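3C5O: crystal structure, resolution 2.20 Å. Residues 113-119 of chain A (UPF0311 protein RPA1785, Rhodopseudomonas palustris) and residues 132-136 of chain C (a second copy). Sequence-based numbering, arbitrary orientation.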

# COMPACT_ATOMS: atom_id res chain seq x y z
N ILE A 113 7.48 26.36 4.61
CA ILE A 113 7.25 24.99 4.98
C ILE A 113 7.43 24.17 3.72
O ILE A 113 6.94 24.55 2.65
N TYR A 114 8.16 23.08 3.82
CA TYR A 114 8.14 22.14 2.71
C TYR A 114 6.92 21.20 2.80
O TYR A 114 6.82 20.40 3.71
N PHE A 115 6.00 21.32 1.85
CA PHE A 115 4.73 20.63 1.90
C PHE A 115 4.34 20.26 0.47
O PHE A 115 3.75 21.07 -0.26
N ARG A 116 4.70 19.04 0.07
CA ARG A 116 4.52 18.59 -1.29
C ARG A 116 3.99 17.18 -1.23
O ARG A 116 4.30 16.43 -0.30
N THR A 117 3.14 16.84 -2.19
CA THR A 117 2.38 15.60 -2.19
C THR A 117 2.31 15.02 -3.59
O THR A 117 2.64 15.69 -4.57
N ARG A 118 1.88 13.77 -3.69
CA ARG A 118 1.62 13.19 -4.97
C ARG A 118 0.16 12.77 -4.99
O ARG A 118 -0.20 11.75 -4.42
N PRO A 119 -0.71 13.58 -5.62
CA PRO A 119 -2.11 13.11 -5.68
C PRO A 119 -2.32 12.13 -6.83
O PRO A 119 -1.86 12.36 -7.96
N MSE C 132 14.99 11.52 2.22
CA MSE C 132 13.72 11.27 2.91
C MSE C 132 12.96 12.54 3.25
O MSE C 132 11.87 12.47 3.81
N GLN C 133 13.52 13.70 2.94
CA GLN C 133 12.92 14.95 3.40
C GLN C 133 12.28 15.72 2.26
O GLN C 133 11.65 16.77 2.46
N TYR C 134 12.44 15.17 1.06
CA TYR C 134 11.90 15.77 -0.14
C TYR C 134 11.12 14.72 -0.89
O TYR C 134 11.31 13.54 -0.68
N LEU C 135 10.24 15.19 -1.77
CA LEU C 135 9.58 14.38 -2.77
C LEU C 135 10.39 14.43 -4.06
O LEU C 135 11.02 15.43 -4.36
N PHE C 136 10.35 13.35 -4.83
CA PHE C 136 11.07 13.25 -6.09
C PHE C 136 10.13 12.79 -7.20
O PHE C 136 9.21 12.04 -6.97

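A single tyrosine side chain provides most of chain A's share of this contact between two copies of the protein: Tyr114(A) reaches across from its strand, meets three consecutive residues of chain C, and ends in the one hydrogen bond that joins the two stretches. That bond runs from the backbone of chain C to a side chain of chain A, with Leu135(C) N donating to Tyr114(A) OH over 2.9 Å at an N-H...acceptor angle of 173°, so the geometry is almost linear. The hydroxyl is also hydrogen-bonded elsewhere in the structure.

Tyr114(A) has its CA-to-CB bond directed toward chain C and adopts chi1 t (-173°) with chi2 at 93°, an extended conformation that carries the phenol well clear of its own backbone. The backbones can therefore stay apart, with CA of Tyr114(A) and CA of Tyr134(C) separated by 7.9 Å, while the ring fills the space between them. Along the way Tyr114(A) CD2 lies 3.7 Å from the carbonyl atom Gln133(C) O. The side chain of Gln133(C) takes little part: it starts sideways, with chi1 m and chi2 t, and its end leads away.

Tyr134(C) supplies the aromatic partner. Its CA-to-CB bond points sideways, and chi1 m (-71°) with chi2 at -94° sets its ring beside that of Tyr114(A). The pair is edge-to-face, the edge of Tyr134(C) toward the face of Tyr114(A), with centroids 4.8 Å apart and planes at 69°. The closest approach, Tyr114(A) CE1 to Tyr134(C) CD1, is 3.4 Å, which marks a snug fit between the two rings.

Leu135(C) is the main side chain offered in return. It is buried, points toward chain A, and has an off-well chi1 of -131° with chi2 p (88°). Its CB lies 3.5 Å from Tyr114(A) OH, so the residue that donates the backbone hydrogen bond also packs against the tyrosine tip. Farther out, its methyls rest largely on strand backbone: Leu135(C) CD1 is 3.5 Å from Arg116(A) O, and Leu135(C) CD2 is 3.6 Å from Thr117(A) O and 4.2 Å from Arg118(A) N. These are van der Waals approaches, since a methyl carbon offers the carbonyls no conventional donor.

Arg116(A) begins toward chain C, and its CB comes within 4.3 Å of Leu135(C) CD2, but chi1 m and chi2 m turn the chain so that the guanidinium leads away. There Arg116(A) NH1 donates to Phe115(A) O at 3.0 Å, a bond inside its own stretch, while NH2 is satisfied elsewhere in the structure. Arg118(A), with chi1 t, likewise starts toward chain C and leads away at its end. Between them Thr117(A), chi1 p, points away, in the alternation expected of a strand. Neither arginine thus places its charge against Leu135(C), and the interface here, 267 Å² buried over both sides, combines apolar and aromatic packing with one well-aligned hydrogen bond.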

# COMPACT_ATOMS: atom_id res chain seq x y z
CB ILE A 113 5.84 24.80 5.60
CG1 ILE A 113 5.66 25.69 6.85
CG2 ILE A 113 5.58 23.36 5.92
CD1 ILE A 113 6.73 25.54 7.93
CB TYR A 114 9.44 21.36 2.65
CG TYR A 114 9.51 20.49 1.42
CD1 TYR A 114 10.10 20.95 0.25
CD2 TYR A 114 8.99 19.20 1.43
CE1 TYR A 114 10.17 20.15 -0.89
CE2 TYR A 114 9.04 18.40 0.31
CZ TYR A 114 9.62 18.87 -0.83
OH TYR A 114 9.65 18.02 -1.90
CB PHE A 115 3.68 21.51 2.59
CG PHE A 115 2.36 20.81 2.87
CD1 PHE A 115 1.30 21.52 3.42
CD2 PHE A 115 2.19 19.45 2.62
CE1 PHE A 115 0.09 20.89 3.71
CE2 PHE A 115 0.97 18.81 2.89
CZ PHE A 115 -0.08 19.54 3.44
CB ARG A 116 5.83 18.66 -2.12
CG ARG A 116 6.63 19.98 -2.02
CD ARG A 116 6.12 21.17 -2.85
NE ARG A 116 6.98 22.34 -2.64
CZ ARG A 116 6.83 23.25 -1.68
NH1 ARG A 116 5.83 23.19 -0.82
NH2 ARG A 116 7.67 24.26 -1.59
CB THR A 117 0.94 15.81 -1.64
OG1 THR A 117 0.15 16.44 -2.64
CG2 THR A 117 0.92 16.70 -0.38
CB ARG A 118 2.53 11.99 -5.19
CG ARG A 118 2.38 11.47 -6.62
CD ARG A 118 2.30 9.97 -6.70
NE ARG A 118 1.55 9.55 -7.88
CZ ARG A 118 1.49 8.30 -8.33
NH1 ARG A 118 2.18 7.33 -7.71
NH2 ARG A 118 0.76 8.03 -9.41
CB PRO A 119 -2.90 14.40 -5.90
CG PRO A 119 -1.92 15.36 -6.55
CD PRO A 119 -0.52 14.88 -6.29
CB MSE C 132 13.96 10.54 4.21
CG MSE C 132 14.63 9.22 4.07
SE MSE C 132 15.00 8.53 5.84
CE MSE C 132 14.26 6.80 5.44
CB GLN C 133 13.96 15.81 4.14
CG GLN C 133 14.18 15.34 5.56
CD GLN C 133 15.42 15.92 6.19
OE1 GLN C 133 16.08 16.78 5.61
NE2 GLN C 133 15.74 15.45 7.40
CB TYR C 134 13.02 16.32 -1.03
CG TYR C 134 13.70 17.55 -0.46
CD1 TYR C 134 13.27 18.83 -0.83
CD2 TYR C 134 14.74 17.45 0.45
CE1 TYR C 134 13.87 19.97 -0.30
CE2 TYR C 134 15.35 18.59 0.99
CZ TYR C 134 14.91 19.85 0.60
OH TYR C 134 15.47 21.00 1.09
CB LEU C 135 8.23 15.00 -3.05
CG LEU C 135 7.03 14.09 -3.03
CD1 LEU C 135 6.58 14.08 -1.60
CD2 LEU C 135 6.01 14.72 -3.93
CB PHE C 136 12.26 12.31 -5.95
CG PHE C 136 13.24 12.73 -4.87
CD1 PHE C 136 14.32 13.52 -5.18
CD2 PHE C 136 13.08 12.31 -3.56
CE1 PHE C 136 15.25 13.92 -4.19
CE2 PHE C 136 14.00 12.68 -2.56
CZ PHE C 136 15.07 13.50 -2.88